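Local coordinates for Apc35852 (PDB 1U9C), which is of unknown function but belongs to the DJ-1/PfpI family, whose members include chaperones and cysteine proteases, at residues 12-17 and 49-54; 53-58 and 74-79. All blocks are in the same frame, centred on the assembly; numbering follows the deposited sequence.

Interaction 1. Residues 12-17 and 49-54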
# COMPACT_ATOMS: atom_id res chain seq x y z
N VAL A 12 3.87 5.92 -1.39
CA VAL A 12 2.97 6.47 -0.40
C VAL A 12 2.21 7.71 -0.92
O VAL A 12 2.56 8.37 -1.88
CB VAL A 12 3.73 6.82 0.92
CG1 VAL A 12 4.39 5.58 1.46
CG2 VAL A 12 4.76 7.95 0.70
N THR A 13 1.11 7.98 -0.19
CA THR A 13 0.23 9.14 -0.46
C THR A 13 0.89 10.46 -0.08
O THR A 13 1.82 10.53 0.73
CB THR A 13 -1.07 8.94 0.33
OG1 THR A 13 -2.05 9.96 -0.01
CG2 THR A 13 -0.89 9.07 1.82
N ASN A 14 0.39 11.53 -0.70
CA ASN A 14 0.67 12.88 -0.30
C ASN A 14 -0.61 13.66 0.05
O ASN A 14 -0.53 14.87 0.23
CB ASN A 14 1.40 13.67 -1.38
CG ASN A 14 2.66 13.01 -1.85
OD1 ASN A 14 2.59 12.15 -2.70
ND2 ASN A 14 3.83 13.40 -1.30
N HIS A 15 -1.73 12.97 0.19
CA HIS A 15 -3.00 13.63 0.34
C HIS A 15 -3.37 13.91 1.76
O HIS A 15 -3.32 13.00 2.60
CB HIS A 15 -4.10 12.81 -0.29
CG HIS A 15 -5.36 13.57 -0.46
ND1 HIS A 15 -5.59 14.34 -1.57
CD2 HIS A 15 -6.41 13.78 0.37
CE1 HIS A 15 -6.74 14.99 -1.42
NE2 HIS A 15 -7.27 14.65 -0.26
N THR A 16 -3.83 15.11 2.04
CA THR A 16 -4.27 15.41 3.39
C THR A 16 -5.74 15.79 3.55
O THR A 16 -6.31 15.67 4.62
CB THR A 16 -3.36 16.62 3.68
OG1 THR A 16 -2.01 16.18 3.98
CG2 THR A 16 -3.89 17.55 4.74
N THR A 17 -6.41 16.28 2.52
CA THR A 17 -7.74 16.94 2.67
C THR A 17 -8.94 16.00 2.61
O THR A 17 -9.09 15.20 1.70
CB THR A 17 -7.92 18.02 1.64
OG1 THR A 17 -7.72 17.46 0.34
CG2 THR A 17 -6.87 19.10 1.82
N SER A 49 6.64 8.79 -3.59
CA SER A 49 5.27 9.23 -3.32
C SER A 49 4.67 9.74 -4.61
O SER A 49 5.35 9.95 -5.61
CB SER A 49 5.20 10.21 -2.16
OG SER A 49 5.84 11.45 -2.54
N ILE A 50 3.37 9.97 -4.60
CA ILE A 50 2.72 10.50 -5.79
C ILE A 50 3.39 11.82 -6.21
O ILE A 50 3.64 12.05 -7.43
CB ILE A 50 1.22 10.66 -5.49
CG1 ILE A 50 0.53 9.33 -5.20
CG2 ILE A 50 0.54 11.47 -6.64
CD1 ILE A 50 0.63 8.28 -6.28
N GLN A 51 3.64 12.72 -5.27
CA GLN A 51 4.21 14.03 -5.57
C GLN A 51 5.68 14.22 -5.41
O GLN A 51 6.22 15.19 -5.94
CB GLN A 51 3.55 15.09 -4.70
CG GLN A 51 2.02 15.14 -4.85
CD GLN A 51 1.60 15.71 -6.13
OE1 GLN A 51 1.73 15.07 -7.20
NE2 GLN A 51 1.08 16.95 -6.07
N GLY A 52 6.32 13.31 -4.70
CA GLY A 52 7.67 13.51 -4.25
C GLY A 52 7.69 14.45 -3.06
O GLY A 52 6.68 15.04 -2.68
N GLY A 53 8.87 14.63 -2.49
CA GLY A 53 8.99 15.55 -1.38
C GLY A 53 8.57 15.02 -0.04
O GLY A 53 8.59 13.80 0.21
N GLU A 54 8.21 15.91 0.85
CA GLU A 54 7.91 15.58 2.22
C GLU A 54 6.49 15.05 2.40
O GLU A 54 5.54 15.78 2.12
CB GLU A 54 8.13 16.80 3.16
CG GLU A 54 7.82 16.58 4.62
CD GLU A 54 8.33 17.71 5.51
OE1 GLU A 54 8.59 18.84 5.01
OE2 GLU A 54 8.49 17.49 6.72
O HOH W 1 3.82 15.98 0.02
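Val12 and Ser49 pair at the C-terminal ends of two neighbouring parallel strands, 7-12 and 44-49, in the central sheet of a DJ-1/PfpI-type alpha/beta fold. Their side chains lie on the same face of the sheet, and Val12 CG2 packs 3.7 Å from Ser49 CB. Ile50 N donates to Val12 O at 3.3 Å, nearly in line with the C=O bond. Ser49 CA-H also meets Val12 O. Beyond this pair the chains leave the sheet, and the Asn14 side chain takes over the contact. Its CG is anti to the carbonyl carbon (chi1 -54°), on the side of Ser49 and Gln51. Gln51 N donates to Asn14 OD1 at 2.8 Å from well above the carbonyl plane. Asn14 ND2 donates to Ser49 OG at 3.1 Å, close to its own amide plane. The two bonds fix the amide's rotation. Ser49 OG is further bonded to Thr79, and Gly52 N gives it a weak bond. The Val12-Ser49 end is buried and tight. The side of the exposed Gln51 is looser: its CB comes within 3.6 Å of Asn14 CG, but the chain bends at chi2 (-72°) and takes CD away from Asn14. Thr13 OG1 accepts from His15 N in an ST turn and is hydrogen-bonded to Asp104 of helix 101-104. At the outer side a water accepts from Asn14 ND2 at 2.9 Å and donates to Glu54 O at 2.7 Å.

Interaction 2. Residues 53-58 and 74-79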
# COMPACT_ATOMS: atom_id res chain seq x y z
N GLY A 53 8.87 14.63 -2.49
CA GLY A 53 8.99 15.55 -1.38
C GLY A 53 8.57 15.02 -0.04
O GLY A 53 8.59 13.80 0.21
N GLU A 54 8.21 15.91 0.85
CA GLU A 54 7.91 15.58 2.22
C GLU A 54 6.49 15.05 2.40
O GLU A 54 5.54 15.78 2.12
CB GLU A 54 8.13 16.80 3.16
CG GLU A 54 7.82 16.58 4.62
CD GLU A 54 8.33 17.71 5.51
OE1 GLU A 54 8.59 18.84 5.01
OE2 GLU A 54 8.49 17.49 6.72
N VAL A 55 6.33 13.81 2.82
CA VAL A 55 5.06 13.13 2.89
C VAL A 55 4.32 13.52 4.16
O VAL A 55 4.88 13.45 5.26
CB VAL A 55 5.33 11.67 2.84
CG1 VAL A 55 4.14 10.86 3.21
CG2 VAL A 55 5.82 11.29 1.46
N PRO A 56 3.06 13.89 4.08
CA PRO A 56 2.28 14.20 5.28
C PRO A 56 1.83 12.93 5.97
O PRO A 56 1.49 11.94 5.32
CB PRO A 56 1.05 14.93 4.70
CG PRO A 56 0.85 14.28 3.35
CD PRO A 56 2.27 14.00 2.84
N LEU A 57 1.83 12.95 7.30
CA LEU A 57 1.44 11.80 8.05
C LEU A 57 0.04 12.01 8.63
O LEU A 57 -0.28 13.11 9.09
CB LEU A 57 2.44 11.58 9.21
CG LEU A 57 3.90 11.42 8.72
CD1 LEU A 57 4.90 11.21 9.92
CD2 LEU A 57 3.97 10.24 7.70
N ASP A 58 -0.75 10.97 8.63
CA ASP A 58 -2.07 11.02 9.28
C ASP A 58 -1.80 11.34 10.72
O ASP A 58 -1.01 10.65 11.38
CB ASP A 58 -2.80 9.73 9.14
CG ASP A 58 -4.23 9.81 9.63
OD1 ASP A 58 -4.44 10.15 10.81
OD2 ASP A 58 -5.21 9.64 8.83
N ALA A 74 12.91 9.78 8.35
CA ALA A 74 13.71 10.67 7.55
C ALA A 74 13.57 10.48 6.09
O ALA A 74 13.53 11.48 5.33
CB ALA A 74 15.20 10.55 8.02
N ALA A 75 13.47 9.24 5.61
CA ALA A 75 13.26 8.98 4.21
C ALA A 75 12.01 9.66 3.67
O ALA A 75 11.98 10.08 2.52
CB ALA A 75 13.22 7.49 3.98
N LEU A 76 10.98 9.72 4.50
CA LEU A 76 9.72 10.30 4.07
C LEU A 76 9.78 11.78 3.90
O LEU A 76 8.85 12.36 3.32
CB LEU A 76 8.65 9.98 5.10
CG LEU A 76 8.24 8.53 5.15
CD1 LEU A 76 7.38 8.28 6.37
CD2 LEU A 76 7.50 8.12 3.85
N LYS A 77 10.83 12.44 4.36
CA LYS A 77 10.94 13.89 4.20
C LYS A 77 11.43 14.29 2.80
O LYS A 77 11.31 15.47 2.44
CB LYS A 77 11.86 14.51 5.30
CG LYS A 77 11.39 14.23 6.69
CD LYS A 77 11.94 15.21 7.72
CE LYS A 77 11.67 14.71 9.11
NZ LYS A 77 10.27 14.43 9.43
N HIS A 78 11.95 13.36 2.01
CA HIS A 78 12.53 13.65 0.71
C HIS A 78 12.33 12.51 -0.26
O HIS A 78 13.25 11.94 -0.83
CB HIS A 78 14.04 14.04 0.84
CG HIS A 78 14.84 13.09 1.66
ND1 HIS A 78 15.22 13.35 2.96
CD2 HIS A 78 15.27 11.84 1.39
CE1 HIS A 78 15.86 12.30 3.44
NE2 HIS A 78 15.93 11.38 2.51
N THR A 79 11.05 12.19 -0.48
CA THR A 79 10.70 11.08 -1.37
C THR A 79 10.90 11.43 -2.84
O THR A 79 10.79 12.59 -3.24
CB THR A 79 9.27 10.59 -1.12
OG1 THR A 79 8.33 11.62 -1.47
CG2 THR A 79 9.06 10.23 0.31
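This is a backbone-led loop contact. It joins the loop after strand 44-49 to the turn that links helix 70-75 to edge strand 80-81. Gly53 and Thr79 form a single antiparallel, hydrogen-bonded bridge: Gly53 N donates to Thr79 O at 2.9 Å, and Thr79 N to Gly53 O at 3.0 Å. Thr79 OG1 also donates to Gly53 O, at 2.8 Å, so two donors grip this one carbonyl. The hydroxyl sits between the backbone N and the carbonyl carbon (chi1 65°). Further along, Val55 N donates to Leu76 O at 3.0 Å, with an N-H...O angle of 169°. Val55 CG2 meets Thr79 CG2 at 3.6 Å, the two side chains crossing at about a right angle. An alanine in place of Thr79 would probably cost Gly53 O its second donor, leave Ser49 OG without this partner and open a gap beside Val55 CG2. Glu54 CB rests against Lys77 O on the exposed side. Leu57 CD2 reaches Leu76 CD1 at 4.2 Å. Leu76 also packs on Leu28 and Phe31 of helix 28-40, while Thr79 touches Val47 and Val55 touches Ser49, both of strand 44-49.

How the interactions relate
Interactions 1 and 2 follow one another along the loop after strand 44-49, and they share Gly53 and Glu54. Their centres lie about 8 Å apart. The first ties this loop to the end of strand 7-12; the second ties it to the approach to strand 80-81. The three strands are neighbours in the sheet, with 44-49 in the middle. A probable hydrogen bond of 2.7 Å between Ser49 OG and Thr79 OG1 joins the two polar networks. Thr13 O packs 3.4 Å from Val55 CG1. Cys129, seen as 3-sulfinoalanine, lies just after strand 124-127, consistent with the reactive cysteine of the family. Neither contact includes it.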